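Long-range contacts in DUF3863 domain-containing protein (Parabacteroides distasonis, PDB 3LM3), which is of unknown function but may act on carbohydrates as a glycoside hydrolase or deacetylase: residues G217-F222 against A267-K272; R242-I247 against G280-I285; G258-M263 against S348-S353; L274-F279 against R342-G347. One frame throughout, in Å; residues are numbered along the deposited sequence.

Interaction 1 of 4, residues G217-F222 against A267-K272; sequences GWTMDF and AIHFDK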
loop_
_atom_site.group_PDB
_atom_site.type_symbol
_atom_site.label_atom_id
_atom_site.label_comp_id
_atom_site.label_asym_id
_atom_site.label_seq_id
_atom_site.Cartn_x
_atom_site.Cartn_y
_atom_site.Cartn_z
ATOM N N GLY A 217 -0.171 0.131 0.554
ATOM C CA GLY A 217 -1.539 0.639 0.586
ATOM C C GLY A 217 -2.517 0.017 -0.407
ATOM O O GLY A 217 -3.699 -0.131 -0.094
ATOM N N TRP A 218 -2.044 -0.265 -1.635
ATOM C CA TRP A 218 -2.846 -0.844 -2.705
ATOM C C TRP A 218 -2.087 -1.962 -3.404
ATOM O O TRP A 218 -1.065 -1.730 -4.055
ATOM C CB TRP A 218 -3.208 0.184 -3.789
ATOM C CG TRP A 218 -3.981 1.400 -3.421
ATOM C CD1 TRP A 218 -5.316 1.601 -3.626
ATOM C CD2 TRP A 218 -3.476 2.603 -2.850
ATOM N NE1 TRP A 218 -5.668 2.854 -3.213
ATOM C CE2 TRP A 218 -4.553 3.501 -2.754
ATOM C CE3 TRP A 218 -2.214 3.013 -2.429
ATOM C CZ2 TRP A 218 -4.411 4.777 -2.215
ATOM C CZ3 TRP A 218 -2.072 4.295 -1.902
ATOM C CH2 TRP A 218 -3.177 5.153 -1.794
ATOM N N THR A 219 -2.594 -3.171 -3.358
ATOM C CA THR A 219 -1.935 -4.283 -4.037
ATOM C C THR A 219 -1.947 -4.046 -5.548
ATOM O O THR A 219 -3.009 -3.861 -6.143
ATOM C CB THR A 219 -2.617 -5.599 -3.696
ATOM O OG1 THR A 219 -2.579 -5.785 -2.270
ATOM C CG2 THR A 219 -1.945 -6.782 -4.424
HETATM N N MSE A 220 -0.757 -4.102 -6.137
HETATM C CA MSE A 220 -0.571 -3.909 -7.572
HETATM C C MSE A 220 -0.602 -5.202 -8.367
HETATM O O MSE A 220 -0.160 -6.254 -7.901
HETATM C CB MSE A 220 0.765 -3.245 -7.848
HETATM C CG MSE A 220 0.872 -1.835 -7.363
HETATM SE SE MSE A 220 -0.345 -0.643 -8.252
HETATM C CE MSE A 220 -1.748 -0.660 -7.009
ATOM N N ASP A 221 -1.060 -5.084 -9.612
ATOM C CA ASP A 221 -0.749 -6.101 -10.615
ATOM C C ASP A 221 0.689 -5.804 -11.010
ATOM O O ASP A 221 0.982 -4.762 -11.588
ATOM C CB ASP A 221 -1.711 -5.967 -11.780
ATOM C CG ASP A 221 -1.470 -7.027 -12.864
ATOM O OD1 ASP A 221 -0.287 -7.387 -13.076
ATOM O OD2 ASP A 221 -2.465 -7.518 -13.486
ATOM N N PHE A 222 1.592 -6.733 -10.696
ATOM C CA PHE A 222 3.017 -6.484 -10.903
ATOM C C PHE A 222 3.366 -6.178 -12.355
ATOM O O PHE A 222 4.267 -5.380 -12.636
ATOM C CB PHE A 222 3.859 -7.676 -10.436
ATOM C CG PHE A 222 3.910 -7.868 -8.945
ATOM C CD1 PHE A 222 4.415 -6.880 -8.127
ATOM C CD2 PHE A 222 3.618 -9.099 -8.377
ATOM C CE1 PHE A 222 4.530 -7.079 -6.772
ATOM C CE2 PHE A 222 3.736 -9.303 -7.006
ATOM C CZ PHE A 222 4.227 -8.307 -6.219
ATOM N N ALA A 267 -5.307 -13.061 -6.704
ATOM C CA ALA A 267 -4.836 -14.438 -6.848
ATOM C C ALA A 267 -3.299 -14.547 -6.838
ATOM O O ALA A 267 -2.764 -15.582 -6.457
ATOM C CB ALA A 267 -5.410 -15.082 -8.105
ATOM N N ILE A 268 -2.595 -13.478 -7.205
ATOM C CA ILE A 268 -1.144 -13.451 -7.062
ATOM C C ILE A 268 -0.745 -13.798 -5.625
ATOM O O ILE A 268 0.249 -14.499 -5.359
ATOM C CB ILE A 268 -0.573 -12.059 -7.410
ATOM C CG1 ILE A 268 -0.911 -11.678 -8.848
ATOM C CG2 ILE A 268 0.957 -11.948 -7.142
ATOM C CD1 ILE A 268 -0.551 -10.183 -9.185
ATOM N N HIS A 269 -1.548 -13.303 -4.687
ATOM C CA HIS A 269 -1.321 -13.436 -3.257
ATOM C C HIS A 269 -2.005 -14.626 -2.627
ATOM O O HIS A 269 -1.444 -15.284 -1.751
ATOM C CB HIS A 269 -1.769 -12.134 -2.599
ATOM C CG HIS A 269 -0.976 -10.988 -3.096
ATOM N ND1 HIS A 269 0.264 -10.691 -2.570
ATOM C CD2 HIS A 269 -1.117 -10.218 -4.196
ATOM C CE1 HIS A 269 0.821 -9.741 -3.290
ATOM N NE2 HIS A 269 0.004 -9.434 -4.288
ATOM N N PHE A 270 -3.234 -14.872 -3.040
ATOM C CA PHE A 270 -4.073 -15.871 -2.365
ATOM C C PHE A 270 -3.998 -17.269 -2.971
ATOM O O PHE A 270 -4.438 -18.223 -2.331
ATOM C CB PHE A 270 -5.513 -15.368 -2.331
ATOM C CG PHE A 270 -5.751 -14.140 -1.457
ATOM C CD1 PHE A 270 -4.803 -13.683 -0.548
ATOM C CD2 PHE A 270 -6.986 -13.496 -1.501
ATOM C CE1 PHE A 270 -5.072 -12.589 0.269
ATOM C CE2 PHE A 270 -7.250 -12.393 -0.685
ATOM C CZ PHE A 270 -6.283 -11.960 0.204
ATOM N N ASP A 271 -3.410 -17.398 -4.162
ATOM C CA ASP A 271 -3.106 -18.711 -4.744
ATOM C C ASP A 271 -1.604 -18.974 -4.572
ATOM O O ASP A 271 -1.171 -19.445 -3.500
ATOM C CB ASP A 271 -3.590 -18.754 -6.200
ATOM C CG ASP A 271 -5.115 -18.874 -6.320
ATOM O OD1 ASP A 271 -5.788 -19.310 -5.356
ATOM O OD2 ASP A 271 -5.615 -18.534 -7.440
ATOM N N LYS A 272 -0.782 -18.602 -5.540
ATOM C CA LYS A 272 0.651 -18.911 -5.513
ATOM C C LYS A 272 1.387 -18.218 -4.368
ATOM O O LYS A 272 2.239 -18.804 -3.733
ATOM C CB LYS A 272 1.288 -18.543 -6.856
ATOM C CG LYS A 272 2.793 -18.770 -6.966
ATOM C CD LYS A 272 3.189 -20.230 -6.958
ATOM C CE LYS A 272 4.533 -20.406 -7.670
ATOM N NZ LYS A 272 4.937 -21.827 -7.777
HETATM O O HOH W 1 1.157 -7.389 -5.950
#
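Ile268 and Phe222 carry the apolar half of this contact, while His269 faces Thr219 and a bridging water. The gamma methyl of Ile268 lies anti to its backbone N, and from there CG2 approaches CE2 of Phe222 at 3.8 Å, the two side chains crossing obliquely. The delta carbon, CD1, leads instead to the backbone before Phe222 and ends 4.2 Å from Met220 O. Next to it His269 and Thr219 meet tip to tip, with Thr219 CG2 3.3 Å from NE2 of the imidazole. The same NE2 is hydrogen-bonded to a water at 2.9 Å, which lies in the imidazole plane at the ring edge. That water donates to Met220 O at 2.6 Å and rests over one face of the Phe222 ring, offset toward the rim. The contact thus joins helix 255-277, at a wider pi-type turn, to the loop that follows strand 213-216. Within this loop Asp221 stands at the N-cap of the short helix 222-225. The other polar atoms of the tip-to-tip pair are bonded outside the contact: His269 ND1 to Tyr190 OH, and Thr219 OG1 to the backbone N of Ala283.

Interaction 2 of 4, residues R242-I247 against G280-I285; sequences RGVGPI and GWVANI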
loop_
_atom_site.group_PDB
_atom_site.type_symbol
_atom_site.label_atom_id
_atom_site.label_comp_id
_atom_site.label_asym_id
_atom_site.label_seq_id
_atom_site.Cartn_x
_atom_site.Cartn_y
_atom_site.Cartn_z
ATOM N N ARG A 242 -2.613 0.108 -11.629
ATOM C CA ARG A 242 -3.617 -0.937 -11.723
ATOM C C ARG A 242 -3.308 -2.184 -10.871
ATOM O O ARG A 242 -2.219 -2.784 -10.953
ATOM C CB ARG A 242 -3.792 -1.339 -13.177
ATOM C CG ARG A 242 -4.871 -2.379 -13.367
ATOM C CD ARG A 242 -5.355 -2.396 -14.822
ATOM N NE ARG A 242 -6.169 -1.219 -15.096
ATOM C CZ ARG A 242 -5.875 -0.213 -15.926
ATOM N NH1 ARG A 242 -4.795 -0.212 -16.691
ATOM N NH2 ARG A 242 -6.700 0.822 -16.025
ATOM N N GLY A 243 -4.327 -2.601 -10.114
ATOM C CA GLY A 243 -4.281 -3.803 -9.332
ATOM C C GLY A 243 -5.622 -4.049 -8.701
ATOM O O GLY A 243 -6.594 -4.332 -9.420
ATOM N N VAL A 244 -5.716 -3.902 -7.379
ATOM C CA VAL A 244 -6.991 -4.029 -6.684
ATOM C C VAL A 244 -7.722 -2.719 -6.452
ATOM O O VAL A 244 -8.887 -2.735 -6.068
ATOM C CB VAL A 244 -6.858 -4.783 -5.342
ATOM C CG1 VAL A 244 -6.263 -6.194 -5.539
ATOM C CG2 VAL A 244 -6.041 -3.953 -4.344
ATOM N N GLY A 245 -7.072 -1.602 -6.723
ATOM C CA GLY A 245 -7.710 -0.321 -6.475
ATOM C C GLY A 245 -8.902 -0.150 -7.416
ATOM O O GLY A 245 -8.828 -0.487 -8.611
ATOM N N PRO A 246 -10.024 0.390 -6.932
ATOM C CA PRO A 246 -11.210 0.488 -7.748
ATOM C C PRO A 246 -11.163 1.479 -8.922
ATOM O O PRO A 246 -11.842 1.262 -9.916
ATOM C CB PRO A 246 -12.289 0.922 -6.729
ATOM C CG PRO A 246 -11.517 1.584 -5.646
ATOM C CD PRO A 246 -10.277 0.775 -5.524
ATOM N N ILE A 247 -10.375 2.545 -8.818
ATOM C CA ILE A 247 -10.346 3.587 -9.862
ATOM C C ILE A 247 -9.968 3.001 -11.222
ATOM O O ILE A 247 -10.625 3.259 -12.246
ATOM C CB ILE A 247 -9.394 4.735 -9.475
ATOM C CG1 ILE A 247 -10.019 5.557 -8.333
ATOM C CG2 ILE A 247 -9.050 5.627 -10.693
ATOM C CD1 ILE A 247 -11.352 6.254 -8.678
ATOM N N GLY A 280 -0.922 -14.832 2.695
ATOM C CA GLY A 280 -1.223 -13.910 1.596
ATOM C C GLY A 280 -1.871 -12.668 2.153
ATOM O O GLY A 280 -2.680 -12.767 3.069
ATOM N N TRP A 281 -1.556 -11.518 1.558
ATOM C CA TRP A 281 -2.072 -10.241 2.034
ATOM C C TRP A 281 -2.336 -9.304 0.861
ATOM O O TRP A 281 -1.468 -9.107 0.003
ATOM C CB TRP A 281 -1.066 -9.599 2.991
ATOM C CG TRP A 281 -1.390 -8.168 3.345
ATOM C CD1 TRP A 281 -2.558 -7.680 3.870
ATOM C CD2 TRP A 281 -0.523 -7.042 3.157
ATOM N NE1 TRP A 281 -2.451 -6.308 4.033
ATOM C CE2 TRP A 281 -1.230 -5.896 3.569
ATOM C CE3 TRP A 281 0.775 -6.891 2.660
ATOM C CZ2 TRP A 281 -0.676 -4.614 3.537
ATOM C CZ3 TRP A 281 1.303 -5.635 2.605
ATOM C CH2 TRP A 281 0.595 -4.512 3.043
ATOM N N VAL A 282 -3.545 -8.765 0.830
ATOM C CA VAL A 282 -3.988 -7.767 -0.112
ATOM C C VAL A 282 -4.351 -6.513 0.680
ATOM O O VAL A 282 -5.053 -6.583 1.702
ATOM C CB VAL A 282 -5.226 -8.259 -0.885
ATOM C CG1 VAL A 282 -5.932 -7.113 -1.619
ATOM C CG2 VAL A 282 -4.818 -9.412 -1.829
ATOM N N ALA A 283 -3.871 -5.365 0.190
ATOM C CA ALA A 283 -4.141 -4.045 0.763
ATOM C C ALA A 283 -4.976 -3.214 -0.175
ATOM O O ALA A 283 -4.800 -3.283 -1.404
ATOM C CB ALA A 283 -2.831 -3.307 1.030
ATOM N N ASN A 284 -5.897 -2.412 0.348
ATOM C CA ASN A 284 -6.673 -1.537 -0.536
ATOM C C ASN A 284 -7.137 -0.319 0.234
ATOM O O ASN A 284 -7.305 -0.354 1.449
ATOM C CB ASN A 284 -7.857 -2.296 -1.122
ATOM C CG ASN A 284 -8.256 -1.835 -2.523
ATOM O OD1 ASN A 284 -7.759 -0.840 -3.051
ATOM N ND2 ASN A 284 -9.174 -2.612 -3.141
ATOM N N ILE A 285 -7.288 0.780 -0.495
ATOM C CA ILE A 285 -7.740 2.071 0.048
ATOM C C ILE A 285 -8.824 2.589 -0.884
ATOM O O ILE A 285 -8.589 2.724 -2.087
ATOM C CB ILE A 285 -6.615 3.089 0.197
ATOM C CG1 ILE A 285 -5.558 2.575 1.186
ATOM C CG2 ILE A 285 -7.187 4.463 0.652
ATOM C CD1 ILE A 285 -4.247 3.386 1.215
#
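Val244 lies against Asn284, the two side chains sliding past each other in opposite directions, and the valine rotamer decides which methyl goes where. With chi1 at -58°, CG1 is anti to the carbonyl carbon and meets CG1 of Val282 at 4.0 Å. CG2 is wedged between the backbone N and the carbonyl carbon, where it sits 3.3 Å from Ala283 O and 3.6 Å from Asn284 CG. Val282 presents its own CG1 from a position anti to its backbone N. Strand 280-287 pairs in parallel with strand 21-29 in a curled sheet, consistent with the beta/alpha barrel of the glycoside hydrolase and carbohydrate esterase clan, and the loop 242-247 packs beside it. Asn284 has a chi1 of -148°, displaced from the staggered anti position. Its ND2 donates to Val244 O at 2.9 Å, a bent bond whose donor stands well above the carbonyl plane. On the other branch, OD1 accepts a weak bond from the backbone N of the next residue, Ile285, and lies 3.5 Å from Gly245 CA. It also faces CD of Pro246, tip to tip, at 3.9 Å. An alanine in place of Asn284 would probably leave Val244 O without this donor and Ile285 N without its weak acceptor, and open a gap beside Val244 CG2, where the amide had been. Val244 also touches Thr265 and Glu266 of helix 255-277, while Pro246 reaches Met290 on helix 290-294.

Interaction 3 of 4, residues G258-M263 against S348-S353; sequences GHREVM and SGLGDS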
loop_
_atom_site.group_PDB
_atom_site.type_symbol
_atom_site.label_atom_id
_atom_site.label_comp_id
_atom_site.label_asym_id
_atom_site.label_seq_id
_atom_site.Cartn_x
_atom_site.Cartn_y
_atom_site.Cartn_z
ATOM N N GLY A 258 -13.548 -4.971 -14.707
ATOM C CA GLY A 258 -12.765 -4.534 -13.558
ATOM C C GLY A 258 -12.644 -5.601 -12.493
ATOM O O GLY A 258 -11.559 -5.854 -11.957
ATOM N N HIS A 259 -13.765 -6.243 -12.187
ATOM C CA HIS A 259 -13.773 -7.284 -11.184
ATOM C C HIS A 259 -12.770 -8.399 -11.497
ATOM O O HIS A 259 -12.071 -8.873 -10.618
ATOM C CB HIS A 259 -15.168 -7.867 -11.064
ATOM C CG HIS A 259 -15.298 -8.885 -9.994
ATOM N ND1 HIS A 259 -15.128 -8.578 -8.659
ATOM C CD2 HIS A 259 -15.530 -10.214 -10.066
ATOM C CE1 HIS A 259 -15.283 -9.692 -7.953
ATOM N NE2 HIS A 259 -15.536 -10.695 -8.778
ATOM N N ARG A 260 -12.707 -8.788 -12.771
ATOM C CA ARG A 260 -11.819 -9.857 -13.173
ATOM C C ARG A 260 -10.355 -9.480 -12.903
ATOM O O ARG A 260 -9.558 -10.322 -12.472
ATOM C CB ARG A 260 -12.004 -10.197 -14.651
ATOM C CG ARG A 260 -13.267 -10.980 -14.941
ATOM C CD ARG A 260 -13.375 -11.239 -16.430
ATOM N NE ARG A 260 -14.449 -12.168 -16.793
ATOM C CZ ARG A 260 -15.717 -11.842 -16.987
ATOM N NH1 ARG A 260 -16.140 -10.577 -16.878
ATOM N NH2 ARG A 260 -16.568 -12.812 -17.319
ATOM N N GLU A 261 -9.983 -8.223 -13.149
ATOM C CA GLU A 261 -8.604 -7.790 -12.892
ATOM C C GLU A 261 -8.303 -7.757 -11.386
ATOM O O GLU A 261 -7.219 -8.129 -10.957
ATOM C CB GLU A 261 -8.350 -6.450 -13.550
ATOM C CG GLU A 261 -6.999 -5.835 -13.248
ATOM C CD GLU A 261 -5.790 -6.647 -13.632
ATOM O OE1 GLU A 261 -5.880 -7.564 -14.478
ATOM O OE2 GLU A 261 -4.710 -6.302 -13.072
ATOM N N VAL A 262 -9.281 -7.329 -10.584
ATOM C CA VAL A 262 -9.118 -7.329 -9.117
ATOM C C VAL A 262 -8.943 -8.758 -8.594
ATOM O O VAL A 262 -8.032 -9.008 -7.798
ATOM C CB VAL A 262 -10.292 -6.618 -8.435
ATOM C CG1 VAL A 262 -10.165 -6.692 -6.928
ATOM C CG2 VAL A 262 -10.315 -5.143 -8.870
HETATM N N MSE A 263 -9.756 -9.693 -9.081
HETATM C CA MSE A 263 -9.597 -11.099 -8.668
HETATM C C MSE A 263 -8.250 -11.650 -9.082
HETATM O O MSE A 263 -7.594 -12.355 -8.301
HETATM C CB MSE A 263 -10.718 -11.972 -9.229
HETATM C CG MSE A 263 -12.121 -11.599 -8.702
HETATM SE SE MSE A 263 -12.417 -11.842 -6.795
HETATM C CE MSE A 263 -12.094 -10.002 -6.244
ATOM N N SER A 348 -3.138 -11.213 -16.806
ATOM C CA SER A 348 -4.519 -11.664 -16.839
ATOM C C SER A 348 -5.053 -11.807 -18.243
ATOM O O SER A 348 -6.057 -12.479 -18.471
ATOM C CB SER A 348 -5.424 -10.711 -16.076
ATOM O OG SER A 348 -5.487 -9.434 -16.691
ATOM N N GLY A 349 -4.433 -11.127 -19.202
ATOM C CA GLY A 349 -5.036 -11.029 -20.513
ATOM C C GLY A 349 -6.065 -9.932 -20.673
ATOM O O GLY A 349 -6.773 -9.888 -21.707
ATOM N N LEU A 350 -6.197 -9.072 -19.673
ATOM C CA LEU A 350 -7.071 -7.928 -19.730
ATOM C C LEU A 350 -6.250 -6.649 -19.662
ATOM O O LEU A 350 -5.366 -6.513 -18.824
ATOM C CB LEU A 350 -8.044 -7.971 -18.560
ATOM C CG LEU A 350 -8.838 -9.273 -18.381
ATOM C CD1 LEU A 350 -9.575 -9.213 -17.017
ATOM C CD2 LEU A 350 -9.793 -9.468 -19.532
ATOM N N GLY A 351 -6.566 -5.711 -20.558
ATOM C CA GLY A 351 -5.912 -4.396 -20.537
ATOM C C GLY A 351 -4.407 -4.498 -20.642
ATOM O O GLY A 351 -3.875 -5.202 -21.508
ATOM N N ASP A 352 -3.701 -3.787 -19.790
ATOM C CA ASP A 352 -2.247 -3.805 -19.814
ATOM C C ASP A 352 -1.611 -4.909 -18.965
ATOM O O ASP A 352 -0.408 -4.935 -18.770
ATOM C CB ASP A 352 -1.679 -2.414 -19.446
ATOM C CG ASP A 352 -2.095 -1.933 -18.059
ATOM O OD1 ASP A 352 -3.153 -2.352 -17.574
ATOM O OD2 ASP A 352 -1.366 -1.082 -17.492
ATOM N N SER A 353 -2.411 -5.856 -18.466
ATOM C CA SER A 353 -1.861 -7.045 -17.799
ATOM C C SER A 353 -1.602 -8.098 -18.899
ATOM O O SER A 353 -2.340 -9.068 -19.055
ATOM C CB SER A 353 -2.836 -7.553 -16.730
ATOM O OG SER A 353 -2.280 -8.610 -15.951
#
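A tight turn in the connection between antiparallel strands 341-346 and 357-363 sets Ser348 and Leu350 against Glu261 and Arg260 of helix 255-277. It combines an ST turn at Ser348 with a type II' beta turn from Leu350 to Ser353, in which Gly351 takes the positive phi of the second position. The hydroxyl of Ser348 is central to the contact. It accepts from the backbone N of Leu350 at 3.1 Å, which makes the ST turn, and donates to Glu261 OE1 at 2.9 Å, nearly along the C-O axis of that oxygen. Glu261 brings its carboxylate over by a bend at chi2 (59°), which turns CD off the extended course. Its other oxygen, OE2, lies close to Asp221 OD2, a meeting of like charges. Ser353 places CB 3.8 Å from Glu261 OE1, while its OG accepts from Ser348 N and is bonded to Asp221 OD2 beyond the contact. On the outer side the Arg260 chain runs off extended, its CB making the closest approach. There Leu350 CD1, whose side chain also touches Trp253, comes to 3.5 Å from Arg260 CB.

Interaction 4 of 4, residues L274-F279 against R342-G347; sequences LELNGF and RFVERG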
loop_
_atom_site.group_PDB
_atom_site.type_symbol
_atom_site.label_atom_id
_atom_site.label_comp_id
_atom_site.label_asym_id
_atom_site.label_seq_id
_atom_site.Cartn_x
_atom_site.Cartn_y
_atom_site.Cartn_z
ATOM N N LEU A 274 0.579 -17.387 -1.303
ATOM C CA LEU A 274 0.457 -18.053 -0.012
ATOM C C LEU A 274 1.321 -19.317 0.030
ATOM O O LEU A 274 1.925 -19.643 1.061
ATOM C CB LEU A 274 -1.006 -18.346 0.316
ATOM C CG LEU A 274 -1.172 -19.046 1.667
ATOM C CD1 LEU A 274 -2.405 -18.555 2.376
ATOM C CD2 LEU A 274 -1.203 -20.560 1.473
ATOM N N GLU A 275 1.389 -20.024 -1.083
ATOM C CA GLU A 275 2.258 -21.203 -1.162
ATOM C C GLU A 275 3.728 -20.839 -1.025
ATOM O O GLU A 275 4.491 -21.550 -0.354
ATOM C CB GLU A 275 2.048 -21.968 -2.466
ATOM C CG GLU A 275 0.821 -22.839 -2.490
ATOM C CD GLU A 275 0.862 -23.844 -3.636
ATOM O OE1 GLU A 275 1.217 -23.449 -4.773
ATOM O OE2 GLU A 275 0.548 -25.027 -3.398
ATOM N N LEU A 276 4.138 -19.737 -1.656
ATOM C CA LEU A 276 5.536 -19.324 -1.621
ATOM C C LEU A 276 5.952 -18.689 -0.295
ATOM O O LEU A 276 7.102 -18.835 0.127
ATOM C CB LEU A 276 5.816 -18.343 -2.759
ATOM C CG LEU A 276 5.740 -18.901 -4.182
ATOM C CD1 LEU A 276 5.664 -17.793 -5.232
ATOM C CD2 LEU A 276 6.897 -19.856 -4.473
ATOM N N ASN A 277 5.035 -17.937 0.294
ATOM C CA ASN A 277 5.393 -17.040 1.411
ATOM C C ASN A 277 4.848 -17.452 2.761
ATOM O O ASN A 277 5.239 -16.888 3.775
ATOM C CB ASN A 277 4.947 -15.616 1.076
ATOM C CG ASN A 277 5.613 -15.113 -0.191
ATOM O OD1 ASN A 277 6.825 -15.345 -0.362
ATOM N ND2 ASN A 277 4.836 -14.483 -1.100
ATOM N N GLY A 278 3.878 -18.348 2.767
ATOM C CA GLY A 278 3.288 -18.827 3.997
ATOM C C GLY A 278 2.049 -18.076 4.449
ATOM O O GLY A 278 1.355 -18.515 5.363
ATOM N N PHE A 279 1.776 -16.924 3.845
ATOM C CA PHE A 279 0.540 -16.181 4.091
ATOM C C PHE A 279 0.284 -15.389 2.812
ATOM O O PHE A 279 1.187 -15.277 1.957
ATOM C CB PHE A 279 0.629 -15.215 5.287
ATOM C CG PHE A 279 1.599 -14.066 5.110
ATOM C CD1 PHE A 279 2.933 -14.200 5.447
ATOM C CD2 PHE A 279 1.156 -12.845 4.650
ATOM C CE1 PHE A 279 3.830 -13.130 5.296
ATOM C CE2 PHE A 279 2.037 -11.787 4.487
ATOM C CZ PHE A 279 3.370 -11.930 4.817
ATOM N N ARG A 342 8.583 -14.158 -2.325
ATOM C CA ARG A 342 8.599 -14.503 -3.740
ATOM C C ARG A 342 7.187 -14.404 -4.292
ATOM O O ARG A 342 6.221 -14.757 -3.600
ATOM C CB ARG A 342 9.101 -15.927 -3.942
ATOM C CG ARG A 342 10.558 -16.094 -3.577
ATOM C CD ARG A 342 10.985 -17.545 -3.604
ATOM N NE ARG A 342 10.233 -18.275 -2.603
ATOM C CZ ARG A 342 10.022 -19.586 -2.566
ATOM N NH1 ARG A 342 10.528 -20.394 -3.504
ATOM N NH2 ARG A 342 9.305 -20.098 -1.562
ATOM N N PHE A 343 7.095 -13.918 -5.533
ATOM C CA PHE A 343 5.859 -13.894 -6.293
ATOM C C PHE A 343 6.103 -14.316 -7.718
ATOM O O PHE A 343 7.176 -14.051 -8.258
ATOM C CB PHE A 343 5.233 -12.491 -6.290
ATOM C CG PHE A 343 4.958 -11.974 -4.920
ATOM C CD1 PHE A 343 3.825 -12.368 -4.233
ATOM C CD2 PHE A 343 5.843 -11.115 -4.296
ATOM C CE1 PHE A 343 3.611 -11.946 -2.928
ATOM C CE2 PHE A 343 5.605 -10.672 -2.975
ATOM C CZ PHE A 343 4.481 -11.084 -2.311
ATOM N N VAL A 344 5.097 -14.946 -8.308
ATOM C CA VAL A 344 5.087 -15.290 -9.734
ATOM C C VAL A 344 3.739 -14.874 -10.303
ATOM O O VAL A 344 2.696 -15.151 -9.687
ATOM C CB VAL A 344 5.299 -16.794 -9.962
ATOM C CG1 VAL A 344 5.131 -17.146 -11.449
ATOM C CG2 VAL A 344 6.657 -17.235 -9.428
ATOM N N GLU A 345 3.740 -14.199 -11.444
ATOM C CA GLU A 345 2.492 -13.776 -12.083
ATOM C C GLU A 345 2.610 -13.835 -13.579
ATOM O O GLU A 345 3.608 -13.408 -14.123
ATOM C CB GLU A 345 2.164 -12.342 -11.693
ATOM C CG GLU A 345 0.849 -11.850 -12.305
ATOM C CD GLU A 345 0.747 -10.373 -12.492
ATOM O OE1 GLU A 345 1.603 -9.626 -11.979
ATOM O OE2 GLU A 345 -0.262 -9.927 -13.128
ATOM N N ARG A 346 1.577 -14.348 -14.230
ATOM C CA ARG A 346 1.375 -14.128 -15.664
ATOM C C ARG A 346 0.256 -13.127 -15.867
ATOM O O ARG A 346 -0.623 -12.964 -15.014
ATOM C CB ARG A 346 1.083 -15.416 -16.417
ATOM C CG ARG A 346 2.270 -16.297 -16.523
ATOM C CD ARG A 346 1.941 -17.596 -17.226
ATOM N NE ARG A 346 3.163 -18.351 -17.448
ATOM C CZ ARG A 346 3.257 -19.404 -18.263
ATOM N NH1 ARG A 346 2.197 -19.845 -18.920
ATOM N NH2 ARG A 346 4.430 -20.008 -18.402
ATOM N N GLY A 347 0.268 -12.410 -16.986
ATOM C CA GLY A 347 -0.756 -11.391 -17.202
ATOM C C GLY A 347 -2.149 -11.990 -17.228
ATOM O O GLY A 347 -2.335 -13.141 -17.653
HETATM O O HOH W 2 9.258 -16.990 -0.255
#
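Asn277 meets the backbone of Arg342 with both ends of its amide, and Arg342 in turn reaches back to the carbonyl of Leu276. OD1 accepts from Arg342 N at 2.9 Å in a nearly straight bond (168°), on a lone pair in the carbonyl plane. ND2 donates to Arg342 O, also at 2.9 Å but more bent, and passes 3.4 Å from CE1 of Phe343, the amide and ring planes turned 65° apart. In this way a side-chain amide serves both polar backbone atoms of one strand residue. An alanine in place of Asn277 would probably leave Arg342 N and O without their amide partners and the Phe343 ring without the approach of ND2. The arginine chain bends at chi3 (-63°), which swings NE round toward the helix end. NH2 gives Leu276 O a bond of 3.0 Å, again on a lone pair, while NE donates to a water at 2.8 Å that is also placed to donate to the same carbonyl. Leu276 CD2 lies 3.6 Å above the centre of the guanidinium, and its CD1 reaches 3.5 Å from Arg342 O. At Gly278 the backbone, with positive phi, leaves helix 255-277 and heads for strand 280-287. The last turn of the helix lies against strand 341-346, an outermost strand of a four-stranded antiparallel sheet whose next member is strand 357-363.

In the fold
Helix 255-277 unites interactions 1, 3 and 4, and runs on into the strand used by interaction 2. Asp221 of interaction 1 is the meeting point: its OD2 bonds Ser353 OG of interaction 3 at 2.7 Å and lies 2.6 Å from Glu261 OE2, while OD1 is 2.5 Å from OE2 of Glu345 in the 342-347 strand segment. The role of this group of carboxylates is not known; the side chain of Asp221 is about 12 Å from a bound PEG molecule. Interaction 2 joins interaction 3 through the salt bridge Arg242 NH1 to Asp352 OD1, 2.8 Å. Interactions 3 and 4, about 17 Å apart between centres, place the helix beside the antiparallel sheet and the loop following its strand 341-346.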